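Local structure of N6 adenine specific DNA methylase (Encephalitozoon cuniculi, 3Q87) at residues 15-20 / 144-149; 70-76 / 109-115; 80-86 / 116-122. The protein is the catalytic subunit of the Mtq2-Trm112 complex, the S-adenosylmethionine-dependent methyltransferase responsible for methylating the translation termination factor eRF1. All blocks are in the same frame, centred on the assembly; numbering follows the deposited sequence. Where two conformers were deposited one is given.

Contact 1: 15-20 / 144-149; sequences DALERE and RILKVR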
loop_
_atom_site.group_PDB
_atom_site.type_symbol
_atom_site.label_atom_id
_atom_site.label_comp_id
_atom_site.label_asym_id
_atom_site.label_seq_id
_atom_site.Cartn_x
_atom_site.Cartn_y
_atom_site.Cartn_z
ATOM N N ASP B 15 -6.397 -18.091 3.401
ATOM C CA ASP B 15 -7.538 -18.958 3.125
ATOM C C ASP B 15 -8.835 -18.155 3.110
ATOM O O ASP B 15 -9.658 -18.319 2.211
ATOM C CB ASP B 15 -7.641 -20.105 4.141
ATOM C CG ASP B 15 -6.641 -21.230 3.874
ATOM O OD1 ASP B 15 -5.967 -21.221 2.816
ATOM O OD2 ASP B 15 -6.531 -22.129 4.734
ATOM N N ALA B 16 -9.010 -17.269 4.088
ATOM C CA ALA B 16 -10.215 -16.445 4.115
ATOM C C ALA B 16 -10.319 -15.490 2.914
ATOM O O ALA B 16 -11.407 -15.302 2.357
ATOM C CB ALA B 16 -10.335 -15.695 5.427
ATOM N N LEU B 17 -9.193 -14.893 2.523
ATOM C CA LEU B 17 -9.151 -13.994 1.368
ATOM C C LEU B 17 -9.528 -14.757 0.111
ATOM O O LEU B 17 -10.217 -14.243 -0.774
ATOM C CB LEU B 17 -7.755 -13.386 1.194
ATOM C CG LEU B 17 -7.323 -12.375 2.269
ATOM C CD1 LEU B 17 -5.854 -12.052 2.141
ATOM C CD2 LEU B 17 -8.159 -11.103 2.187
ATOM N N GLU B 18 -9.069 -15.994 0.040
ATOM C CA GLU B 18 -9.334 -16.812 -1.126
ATOM C C GLU B 18 -10.835 -17.041 -1.309
ATOM O O GLU B 18 -11.346 -16.981 -2.429
ATOM C CB GLU B 18 -8.588 -18.146 -1.019
ATOM C CG GLU B 18 -8.593 -18.940 -2.304
ATOM C CD GLU B 18 -7.990 -18.170 -3.458
ATOM O OE1 GLU B 18 -7.129 -17.290 -3.214
ATOM O OE2 GLU B 18 -8.378 -18.447 -4.616
ATOM N N ARG B 19 -11.538 -17.283 -0.209
ATOM C CA ARG B 19 -12.957 -17.606 -0.274
ATOM C C ARG B 19 -13.779 -16.377 -0.620
ATOM O O ARG B 19 -14.829 -16.489 -1.254
ATOM C CB ARG B 19 -13.443 -18.225 1.041
ATOM C CG ARG B 19 -12.641 -19.451 1.450
ATOM C CD ARG B 19 -13.259 -20.180 2.634
ATOM N NE ARG B 19 -12.244 -20.557 3.614
ATOM C CZ ARG B 19 -12.101 -19.977 4.806
ATOM N NH1 ARG B 19 -12.921 -18.998 5.181
ATOM N NH2 ARG B 19 -11.142 -20.382 5.631
ATOM N N GLU B 20 -13.292 -15.209 -0.203
ATOM C CA GLU B 20 -13.929 -13.939 -0.528
ATOM C C GLU B 20 -13.856 -13.639 -2.021
ATOM O O GLU B 20 -14.721 -12.969 -2.563
ATOM C CB GLU B 20 -13.263 -12.797 0.242
ATOM C CG GLU B 20 -13.533 -12.797 1.723
ATOM C CD GLU B 20 -14.948 -12.386 2.036
ATOM O OE1 GLU B 20 -15.139 -11.246 2.515
ATOM O OE2 GLU B 20 -15.869 -13.192 1.786
ATOM N N ARG B 144 -17.578 -8.327 10.856
ATOM C CA ARG B 144 -17.905 -9.702 11.204
ATOM C C ARG B 144 -16.639 -10.530 11.256
ATOM O O ARG B 144 -15.655 -10.225 10.572
ATOM C CB ARG B 144 -18.922 -10.312 10.243
ATOM C CG ARG B 144 -18.453 -10.500 8.817
ATOM C CD ARG B 144 -19.611 -11.007 7.973
ATOM N NE ARG B 144 -19.219 -11.353 6.609
ATOM C CZ ARG B 144 -18.963 -12.592 6.195
ATOM N NH1 ARG B 144 -19.052 -13.613 7.042
ATOM N NH2 ARG B 144 -18.617 -12.812 4.930
ATOM N N ILE B 145 -16.661 -11.565 12.091
ATOM C CA ILE B 145 -15.540 -12.485 12.202
ATOM C C ILE B 145 -15.618 -13.510 11.084
ATOM O O ILE B 145 -16.386 -14.465 11.160
ATOM C CB ILE B 145 -15.541 -13.189 13.564
ATOM C CG1 ILE B 145 -15.315 -12.163 14.672
ATOM C CG2 ILE B 145 -14.476 -14.274 13.613
ATOM C CD1 ILE B 145 -15.208 -12.774 16.057
ATOM N N LEU B 146 -14.821 -13.304 10.041
ATOM C CA LEU B 146 -14.865 -14.163 8.863
ATOM C C LEU B 146 -14.497 -15.604 9.179
ATOM O O LEU B 146 -15.085 -16.537 8.639
ATOM C CB LEU B 146 -13.926 -13.631 7.774
ATOM C CG LEU B 146 -14.562 -12.952 6.569
ATOM C CD1 LEU B 146 -13.564 -12.897 5.419
ATOM C CD2 LEU B 146 -15.782 -13.718 6.149
ATOM N N LYS B 147 -13.509 -15.786 10.043
ATOM C CA LYS B 147 -13.010 -17.122 10.317
ATOM C C LYS B 147 -12.318 -17.207 11.658
ATOM O O LYS B 147 -11.629 -16.281 12.072
ATOM C CB LYS B 147 -12.054 -17.587 9.213
ATOM C CG LYS B 147 -11.295 -18.847 9.588
ATOM C CD LYS B 147 -11.156 -19.787 8.410
ATOM C CE LYS B 147 -11.094 -21.243 8.885
ATOM N NZ LYS B 147 -11.359 -22.231 7.794
ATOM N N VAL B 148 -12.533 -18.323 12.344
ATOM C CA VAL B 148 -11.833 -18.618 13.579
ATOM C C VAL B 148 -11.087 -19.925 13.376
ATOM O O VAL B 148 -11.602 -20.840 12.743
ATOM C CB VAL B 148 -12.797 -18.766 14.762
ATOM C CG1 VAL B 148 -12.013 -18.868 16.059
ATOM C CG2 VAL B 148 -13.744 -17.587 14.809
ATOM N N ARG B 149 -9.866 -20.005 13.886
ATOM C CA ARG B 149 -9.051 -21.188 13.670
ATOM C C ARG B 149 -7.995 -21.299 14.755
ATOM O O ARG B 149 -7.249 -20.352 15.017
ATOM C CB ARG B 149 -8.411 -21.152 12.280
ATOM C CG ARG B 149 -7.683 -22.428 11.890
ATOM C CD ARG B 149 -6.971 -22.280 10.563
ATOM N NE ARG B 149 -7.900 -22.261 9.432
ATOM C CZ ARG B 149 -7.532 -22.179 8.153
ATOM N NH1 ARG B 149 -6.251 -22.097 7.825
ATOM N NH2 ARG B 149 -8.450 -22.175 7.194
#
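The last turns of helix 8-20 lie against strand 142-150 at 132° (short segments), their axes 9.0 Å apart at closest and A16 CA 6.8 Å from K147 CA. The one salt bridge is a fork: R149 NH1 and R149 NH2 both donate to D15 OD2, each at 3.1 Å, at the edge of the guanidinium. At the other end E20 OE2 stays 4.2 Å from R144 NH2, beyond salt-bridge range, while E20 OE1 is held by K160 and Y120. Between these ends positive charges crowd: R19 NH2 is modelled near K147 NZ and R149 NH2, too tightly for exact spacings to be trusted. The apolar contact is A16 CB to L146 CD1 at 4.3 Å; L146 CD1 also lies 3.7 Å from E20 CD, the carboxylate carbon. Strand 142-150, one of the sheet's two outermost within this chain, pairs with strand 155-162, whose I158 touches A16; L17 turns away toward Y120 and helix 36-41, so helix 8-20 covers a face of the central sheet of the Rossmann-like methyltransferase fold, remote from SAM.

Contact 2: 70-76 / 109-115; sequences LLCSINQ and RFVDAVT. With SAM (S-adenosylmethionine), chain D.
A loop-to-helix contact, partly buried, closes the adenine side of the cofactor pocket: residues 70-76, in the loop between strands 65-67 and 81-84, pack against the C-terminal end of helix 105-113 and the loop that follows. Three CA pairs set the register, L70 with F110 at 6.7 Å, L71 with A113 at 7.3 Å and Q76 with T115 at 6.5 Å. L70 has a positive phi (48/-122); a type I turn from L71 to I74 follows, closed by I74 N to L71 O at 2.8 Å. R109 to V111 are helical and A113 N bonds to F110 O at 3.0 Å; V114 is then extended (-79/135) and T115 sits at -135/1. L70 (mt) puts CD1 3.7 Å from R109 CB and over one face of the R109 guanidinium, whose NH2 is salt-bridged to D69. L71 (mt) brings CD1 to 3.9 Å from both F110 CE1 and V114 CA. F110, with chi1 t, meets F84 edge-to-face. In the Rossmann-like methyltransferase fold this loop follows the third strand, and it reads the adenine through its backbone: L70 N donates to SAM N1 at 2.9 Å and 172°. At the far end the Q76 carboxamide (chi1 m, chi2 t, chi3 66°) bonds to main chain twice, OE1 accepting from T115 N at 2.8 Å (164°) and NE2 donating to A113 O at 2.9 Å (163°). Residues 72-75 instead face the partner protein: C72 O accepts from K10 of the ECU08_1170 chain, S73 OG pairs with T118 of that chain, and S73 and N75 add backbone hydrogen bonds to it.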
loop_
_atom_site.group_PDB
_atom_site.type_symbol
_atom_site.label_atom_id
_atom_site.label_comp_id
_atom_site.label_asym_id
_atom_site.label_seq_id
_atom_site.Cartn_x
_atom_site.Cartn_y
_atom_site.Cartn_z
ATOM N N LEU B 70 2.489 2.128 9.102
ATOM C CA LEU B 70 1.055 2.037 8.868
ATOM C C LEU B 70 0.660 2.825 7.609
ATOM O O LEU B 70 1.215 2.571 6.547
ATOM C CB LEU B 70 0.266 2.500 10.092
ATOM C CG LEU B 70 0.436 1.689 11.383
ATOM C CD1 LEU B 70 -0.505 2.224 12.462
ATOM C CD2 LEU B 70 0.187 0.206 11.167
ATOM N N LEU B 71 -0.241 3.804 7.743
ATOM C CA LEU B 71 -0.895 4.417 6.586
ATOM C C LEU B 71 -0.579 5.898 6.348
ATOM O O LEU B 71 -1.099 6.485 5.403
ATOM C CB LEU B 71 -2.416 4.242 6.704
ATOM C CG LEU B 71 -2.939 2.827 7.004
ATOM C CD1 LEU B 71 -4.386 2.864 7.491
ATOM C CD2 LEU B 71 -2.815 1.948 5.797
ATOM N N CYS B 72 0.275 6.483 7.186
ATOM C CA CYS B 72 0.549 7.925 7.157
ATOM C C CYS B 72 0.943 8.452 5.788
ATOM O O CYS B 72 0.596 9.581 5.424
ATOM C CB CYS B 72 1.659 8.288 8.159
ATOM S SG CYS B 72 1.522 7.505 9.787
ATOM N N SER B 73 1.680 7.645 5.032
ATOM C CA SER B 73 2.157 8.066 3.722
ATOM C C SER B 73 1.285 7.511 2.592
ATOM O O SER B 73 1.636 7.603 1.410
ATOM C CB SER B 73 3.600 7.605 3.533
ATOM O OG SER B 73 3.675 6.191 3.623
ATOM N N ILE B 74 0.149 6.939 2.965
ATOM C CA ILE B 74 -0.775 6.377 1.995
ATOM C C ILE B 74 -2.017 7.244 1.865
ATOM O O ILE B 74 -2.644 7.610 2.858
ATOM C CB ILE B 74 -1.216 4.924 2.388
ATOM C CG1 ILE B 74 0.003 4.015 2.558
ATOM C CG2 ILE B 74 -2.173 4.347 1.339
ATOM C CD1 ILE B 74 0.950 3.999 1.327
ATOM N N ASN B 75 -2.376 7.573 0.632
ATOM C CA ASN B 75 -3.661 8.212 0.363
ATOM C C ASN B 75 -4.764 7.155 0.345
ATOM O O ASN B 75 -4.910 6.424 -0.631
ATOM C CB ASN B 75 -3.596 8.927 -0.980
ATOM C CG ASN B 75 -4.874 9.660 -1.320
ATOM O OD1 ASN B 75 -5.768 9.821 -0.483
ATOM N ND2 ASN B 75 -4.968 10.118 -2.563
ATOM N N GLN B 76 -5.526 7.058 1.429
ATOM C CA GLN B 76 -6.532 5.999 1.568
ATOM C C GLN B 76 -7.746 6.139 0.653
ATOM O O GLN B 76 -8.468 5.169 0.404
ATOM C CB GLN B 76 -6.976 5.882 3.023
ATOM C CG GLN B 76 -5.863 5.418 3.920
ATOM C CD GLN B 76 -6.340 5.105 5.311
ATOM O OE1 GLN B 76 -7.103 4.167 5.518
ATOM N NE2 GLN B 76 -5.884 5.885 6.274
ATOM N N ARG B 109 -3.586 1.521 16.873
ATOM C CA ARG B 109 -3.153 2.628 16.030
ATOM C C ARG B 109 -3.729 2.508 14.625
ATOM O O ARG B 109 -4.152 3.502 14.021
ATOM C CB ARG B 109 -1.625 2.716 15.977
ATOM C CG ARG B 109 -1.037 3.414 17.181
ATOM C CD ARG B 109 0.484 3.443 17.181
ATOM N NE ARG B 109 1.059 3.953 15.936
ATOM C CZ ARG B 109 2.010 3.321 15.251
ATOM N NH1 ARG B 109 2.497 2.172 15.708
ATOM N NH2 ARG B 109 2.496 3.841 14.130
ATOM N N PHE B 110 -3.747 1.284 14.112
ATOM C CA PHE B 110 -4.291 1.017 12.786
ATOM C C PHE B 110 -5.783 1.347 12.726
ATOM O O PHE B 110 -6.240 2.056 11.847
ATOM C CB PHE B 110 -4.095 -0.461 12.400
ATOM C CG PHE B 110 -4.869 -0.872 11.171
ATOM C CD1 PHE B 110 -4.548 -0.344 9.933
ATOM C CD2 PHE B 110 -5.918 -1.779 11.255
ATOM C CE1 PHE B 110 -5.267 -0.702 8.791
ATOM C CE2 PHE B 110 -6.633 -2.150 10.124
ATOM C CZ PHE B 110 -6.308 -1.598 8.881
ATOM N N VAL B 111 -6.538 0.809 13.671
ATOM C CA VAL B 111 -7.979 0.999 13.686
ATOM C C VAL B 111 -8.329 2.486 13.762
ATOM O O VAL B 111 -9.237 2.963 13.080
ATOM C CB VAL B 111 -8.599 0.231 14.867
ATOM C CG1 VAL B 111 -10.042 0.655 15.093
ATOM C CG2 VAL B 111 -8.476 -1.280 14.628
ATOM N N ASP B 112 -7.577 3.232 14.558
ATOM C CA ASP B 112 -7.844 4.658 14.672
ATOM C C ASP B 112 -7.426 5.526 13.485
ATOM O O ASP B 112 -7.773 6.701 13.432
ATOM C CB ASP B 112 -7.329 5.227 15.985
ATOM C CG ASP B 112 -8.430 5.328 17.017
ATOM O OD1 ASP B 112 -8.728 4.302 17.677
ATOM O OD2 ASP B 112 -9.024 6.424 17.140
ATOM N N ALA B 113 -6.721 4.953 12.520
ATOM C CA ALA B 113 -6.326 5.716 11.338
ATOM C C ALA B 113 -6.987 5.243 10.039
ATOM O O ALA B 113 -6.934 5.943 9.028
ATOM C CB ALA B 113 -4.811 5.708 11.186
ATOM N N VAL B 114 -7.589 4.054 10.059
ATOM C CA VAL B 114 -8.042 3.427 8.815
ATOM C C VAL B 114 -9.355 4.042 8.336
ATOM O O VAL B 114 -10.266 4.272 9.131
ATOM C CB VAL B 114 -8.160 1.867 8.947
ATOM C CG1 VAL B 114 -9.261 1.479 9.931
ATOM C CG2 VAL B 114 -8.416 1.228 7.587
ATOM N N THR B 115 -9.442 4.333 7.044
ATOM C CA THR B 115 -10.645 4.962 6.498
ATOM C C THR B 115 -11.113 4.332 5.190
ATOM O O THR B 115 -12.093 4.791 4.614
ATOM C CB THR B 115 -10.463 6.491 6.258
ATOM O OG1 THR B 115 -9.489 6.706 5.229
ATOM C CG2 THR B 115 -10.012 7.200 7.529
HETATM N N SAM D . 2.027 -10.314 5.990
HETATM C CA SAM D . 3.008 -11.207 6.622
HETATM C C SAM D . 2.348 -12.568 6.889
HETATM O O SAM D . 3.011 -13.598 7.019
HETATM O OXT SAM D . 1.127 -12.673 6.980
HETATM C CB SAM D . 3.703 -10.619 7.881
HETATM C CG SAM D . 2.932 -10.395 9.207
HETATM S SD SAM D . 3.905 -9.928 10.706
HETATM C CE SAM D . 2.950 -10.669 12.047
HETATM C "C5'" SAM D . 3.506 -8.178 10.942
HETATM C "C4'" SAM D . 4.253 -7.354 9.906
HETATM O "O4'" SAM D . 3.988 -5.976 10.114
HETATM C "C3'" SAM D . 5.761 -7.538 9.977
HETATM O "O3'" SAM D . 6.242 -7.765 8.671
HETATM C "C2'" SAM D . 6.284 -6.213 10.495
HETATM O "O2'" SAM D . 7.542 -5.849 9.977
HETATM C "C1'" SAM D . 5.207 -5.267 10.013
HETATM N N9 SAM D . 5.061 -4.078 10.839
HETATM C C8 SAM D . 5.290 -3.918 12.186
HETATM N N7 SAM D . 4.999 -2.636 12.500
HETATM C C5 SAM D . 4.582 -1.998 11.365
HETATM C C6 SAM D . 4.155 -0.710 11.096
HETATM N N6 SAM D . 4.099 0.184 12.078
HETATM N N1 SAM D . 3.785 -0.358 9.808
HETATM C C2 SAM D . 3.830 -1.278 8.774
HETATM N N3 SAM D . 4.254 -2.563 9.050
HETATM C C4 SAM D . 4.621 -2.902 10.314
#

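Contact 3: 80-86 / 116-122; sequences DVVVFNP and VGMLYLL. With SAM (S-adenosylmethionine), chain D.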
loop_
_atom_site.group_PDB
_atom_site.type_symbol
_atom_site.label_atom_id
_atom_site.label_comp_id
_atom_site.label_asym_id
_atom_site.label_seq_id
_atom_site.Cartn_x
_atom_site.Cartn_y
_atom_site.Cartn_z
ATOM N N ASP B 80 -8.998 0.619 -2.257
ATOM C CA ASP B 80 -10.269 -0.074 -1.989
ATOM C C ASP B 80 -10.255 -0.938 -0.723
ATOM O O ASP B 80 -11.199 -0.924 0.056
ATOM C CB ASP B 80 -10.638 -0.981 -3.155
ATOM C CG ASP B 80 -10.863 -0.223 -4.444
ATOM O OD1 ASP B 80 -11.705 0.707 -4.468
ATOM O OD2 ASP B 80 -10.200 -0.589 -5.435
ATOM N N VAL B 81 -9.199 -1.729 -0.557
ATOM C CA VAL B 81 -9.121 -2.697 0.532
ATOM C C VAL B 81 -7.749 -2.671 1.191
ATOM O O VAL B 81 -6.716 -2.531 0.514
ATOM C CB VAL B 81 -9.331 -4.144 -0.003
ATOM C CG1 VAL B 81 -9.122 -5.199 1.098
ATOM C CG2 VAL B 81 -10.693 -4.281 -0.653
ATOM N N VAL B 82 -7.752 -2.829 2.511
ATOM C CA VAL B 82 -6.533 -3.014 3.275
ATOM C C VAL B 82 -6.535 -4.405 3.925
ATOM O O VAL B 82 -7.521 -4.805 4.543
ATOM C CB VAL B 82 -6.409 -1.935 4.380
ATOM C CG1 VAL B 82 -5.243 -2.258 5.311
ATOM C CG2 VAL B 82 -6.243 -0.535 3.760
ATOM N N VAL B 83 -5.439 -5.135 3.777
ATOM C CA VAL B 83 -5.265 -6.429 4.423
ATOM C C VAL B 83 -4.074 -6.309 5.368
ATOM O O VAL B 83 -3.019 -5.805 4.980
ATOM C CB VAL B 83 -4.936 -7.528 3.387
ATOM C CG1 VAL B 83 -4.721 -8.864 4.094
ATOM C CG2 VAL B 83 -6.036 -7.617 2.324
ATOM N N PHE B 84 -4.227 -6.795 6.593
ATOM C CA PHE B 84 -3.214 -6.571 7.623
ATOM C C PHE B 84 -3.102 -7.742 8.591
ATOM O O PHE B 84 -3.990 -7.966 9.403
ATOM C CB PHE B 84 -3.563 -5.303 8.407
ATOM C CG PHE B 84 -2.455 -4.794 9.290
ATOM C CD1 PHE B 84 -1.143 -5.186 9.089
ATOM C CD2 PHE B 84 -2.730 -3.880 10.304
ATOM C CE1 PHE B 84 -0.130 -4.692 9.892
ATOM C CE2 PHE B 84 -1.719 -3.376 11.103
ATOM C CZ PHE B 84 -0.425 -3.780 10.905
ATOM N N ASN B 85 -2.010 -8.492 8.499
ATOM C CA ASN B 85 -1.622 -9.374 9.590
ATOM C C ASN B 85 -0.657 -8.569 10.451
ATOM O O ASN B 85 0.490 -8.378 10.077
ATOM C CB ASN B 85 -0.981 -10.654 9.060
ATOM C CG ASN B 85 -0.645 -11.649 10.167
ATOM O OD1 ASN B 85 -0.968 -11.431 11.333
ATOM N ND2 ASN B 85 0.013 -12.736 9.803
ATOM N N PRO B 86 -1.138 -8.050 11.595
ATOM C CA PRO B 86 -0.373 -7.054 12.353
ATOM C C PRO B 86 0.580 -7.678 13.372
ATOM O O PRO B 86 0.452 -8.871 13.658
ATOM C CB PRO B 86 -1.472 -6.282 13.082
ATOM C CG PRO B 86 -2.515 -7.330 13.365
ATOM C CD PRO B 86 -2.430 -8.352 12.236
ATOM N N VAL B 116 -10.421 3.297 4.713
ATOM C CA VAL B 116 -10.795 2.669 3.441
ATOM C C VAL B 116 -12.138 1.957 3.566
ATOM O O VAL B 116 -12.599 1.693 4.665
ATOM C CB VAL B 116 -9.755 1.652 2.964
ATOM C CG1 VAL B 116 -8.447 2.344 2.633
ATOM C CG2 VAL B 116 -9.568 0.564 4.026
ATOM N N GLY B 117 -12.757 1.645 2.434
ATOM C CA GLY B 117 -14.094 1.079 2.440
ATOM C C GLY B 117 -14.186 -0.326 3.018
ATOM O O GLY B 117 -15.216 -0.698 3.578
ATOM N N MET B 118 -13.112 -1.103 2.887
ATOM C CA MET B 118 -13.109 -2.494 3.334
ATOM C C MET B 118 -11.752 -2.915 3.879
ATOM O O MET B 118 -10.716 -2.507 3.356
ATOM C CB MET B 118 -13.476 -3.406 2.169
ATOM C CG MET B 118 -13.916 -4.802 2.585
ATOM S SD MET B 118 -14.289 -5.797 1.131
ATOM C CE MET B 118 -15.559 -4.782 0.382
ATOM N N LEU B 119 -11.757 -3.742 4.917
ATOM C CA LEU B 119 -10.512 -4.228 5.500
ATOM C C LEU B 119 -10.612 -5.665 5.994
ATOM O O LEU B 119 -11.688 -6.133 6.382
ATOM C CB LEU B 119 -10.047 -3.309 6.636
ATOM C CG LEU B 119 -10.959 -3.120 7.849
ATOM C CD1 LEU B 119 -10.753 -4.218 8.885
ATOM C CD2 LEU B 119 -10.689 -1.755 8.467
ATOM N N TYR B 120 -9.480 -6.360 5.966
ATOM C CA TYR B 120 -9.375 -7.701 6.548
ATOM C C TYR B 120 -8.238 -7.648 7.565
ATOM O O TYR B 120 -7.102 -7.319 7.214
ATOM C CB TYR B 120 -9.078 -8.732 5.462
ATOM C CG TYR B 120 -10.185 -8.863 4.437
ATOM C CD1 TYR B 120 -11.250 -9.729 4.645
ATOM C CD2 TYR B 120 -10.181 -8.099 3.274
ATOM C CE1 TYR B 120 -12.277 -9.848 3.702
ATOM C CE2 TYR B 120 -11.202 -8.209 2.332
ATOM C CZ TYR B 120 -12.245 -9.086 2.554
ATOM O OH TYR B 120 -13.258 -9.193 1.625
ATOM N N LEU B 121 -8.547 -7.941 8.824
ATOM C CA LEU B 121 -7.571 -7.817 9.904
ATOM C C LEU B 121 -7.454 -9.130 10.671
ATOM O O LEU B 121 -8.458 -9.750 10.982
ATOM C CB LEU B 121 -7.979 -6.695 10.857
ATOM C CG LEU B 121 -7.122 -6.480 12.105
ATOM C CD1 LEU B 121 -5.720 -5.974 11.730
ATOM C CD2 LEU B 121 -7.814 -5.481 13.037
ATOM N N LEU B 122 -6.229 -9.553 10.969
ATOM C CA LEU B 122 -6.023 -10.752 11.762
ATOM C C LEU B 122 -5.695 -10.369 13.194
ATOM O O LEU B 122 -4.920 -9.454 13.442
ATOM C CB LEU B 122 -4.904 -11.632 11.183
ATOM C CG LEU B 122 -4.634 -12.945 11.948
ATOM C CD1 LEU B 122 -4.016 -13.972 11.027
ATOM C CD2 LEU B 122 -3.745 -12.746 13.182
HETATM N N SAM D . 2.027 -10.314 5.990
HETATM C CA SAM D . 3.008 -11.207 6.622
HETATM C C SAM D . 2.348 -12.568 6.889
HETATM O O SAM D . 3.011 -13.598 7.019
HETATM O OXT SAM D . 1.127 -12.673 6.980
HETATM C CB SAM D . 3.703 -10.619 7.881
HETATM C CG SAM D . 2.932 -10.395 9.207
HETATM S SD SAM D . 3.905 -9.928 10.706
HETATM C CE SAM D . 2.950 -10.669 12.047
HETATM C "C5'" SAM D . 3.506 -8.178 10.942
HETATM C "C4'" SAM D . 4.253 -7.354 9.906
HETATM O "O4'" SAM D . 3.988 -5.976 10.114
HETATM C "C3'" SAM D . 5.761 -7.538 9.977
HETATM O "O3'" SAM D . 6.242 -7.765 8.671
HETATM C "C2'" SAM D . 6.284 -6.213 10.495
HETATM O "O2'" SAM D . 7.542 -5.849 9.977
HETATM C "C1'" SAM D . 5.207 -5.267 10.013
HETATM N N9 SAM D . 5.061 -4.078 10.839
HETATM C C8 SAM D . 5.290 -3.918 12.186
HETATM N N7 SAM D . 4.999 -2.636 12.500
HETATM C C5 SAM D . 4.582 -1.998 11.365
HETATM C C6 SAM D . 4.155 -0.710 11.096
HETATM N N6 SAM D . 4.099 0.184 12.078
HETATM N N1 SAM D . 3.785 -0.358 9.808
HETATM C C2 SAM D . 3.830 -1.278 8.774
HETATM N N3 SAM D . 4.254 -2.563 9.050
HETATM C C4 SAM D . 4.621 -2.902 10.314
#
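Strands 81-84 and 118-124 run parallel, 6° between the short segments, with axes 4.7 Å apart. Their ladder pairs V81 with M118, V82 with L119, V83 with Y120 and F84 with L121. V82 and F84 do the bonding: V82 N to M118 O (3.1 Å), Y120 N to V82 O (2.9 Å), F84 N to Y120 O (3.0 Å) and L122 N to F84 O (3.2 Å). M118 N to D80 O, at 3.4 Å, is weak. V81 and V83 turn their polar backbone to strand 26-30; D80 OD2 accepts from I26 N, and V116 O from Y141 OH. V81 CG1 meets the edge of the Y120 ring, 3.8 Å from CD2, on the face covered by helix 8-20, where Y120 OH bonds to E20. On the other face V82 CG2 touches V116 CG2 at 3.5 Å. Past the ladder N85 and P86 begin the family's NPPY motif: N85 ND2 donates to SAM OXT at 3.0 Å and weakly to D9, and P86 O lies 3.5 Å from SAM CE. The inner rungs are thus fully bonded while the ladder frays at D80-M118 and at L122 O, buried without a partner like N85 OD1; of the N85 carboxamide, ND2 alone serves the cofactor.

Overall arrangement
Contact 3 pairs the two strands of the beta-alpha-beta unit whose helix, 105-113, supplies one half of contact 2; the centres of the two contacts are 10 Å apart. F110 bridges them, with F110 CZ 3.8 Å from V82 CG1, and both reach the same SAM, contact 2 at the adenine and contact 3 at the carboxylate and methyl end; D51, D69 and G31 supply further hydrogen bonds. Contact 1 touches contact 3 from the helix 8-20 side, through E20 OE1 to Y120 OH at 2.9 Å, a probable hydrogen bond, and L17 CD1 to V83 CG1 at 3.9 Å. It is remote from contact 2, about 22 Å between centres, and D15's side chain is about 12 Å from SAM.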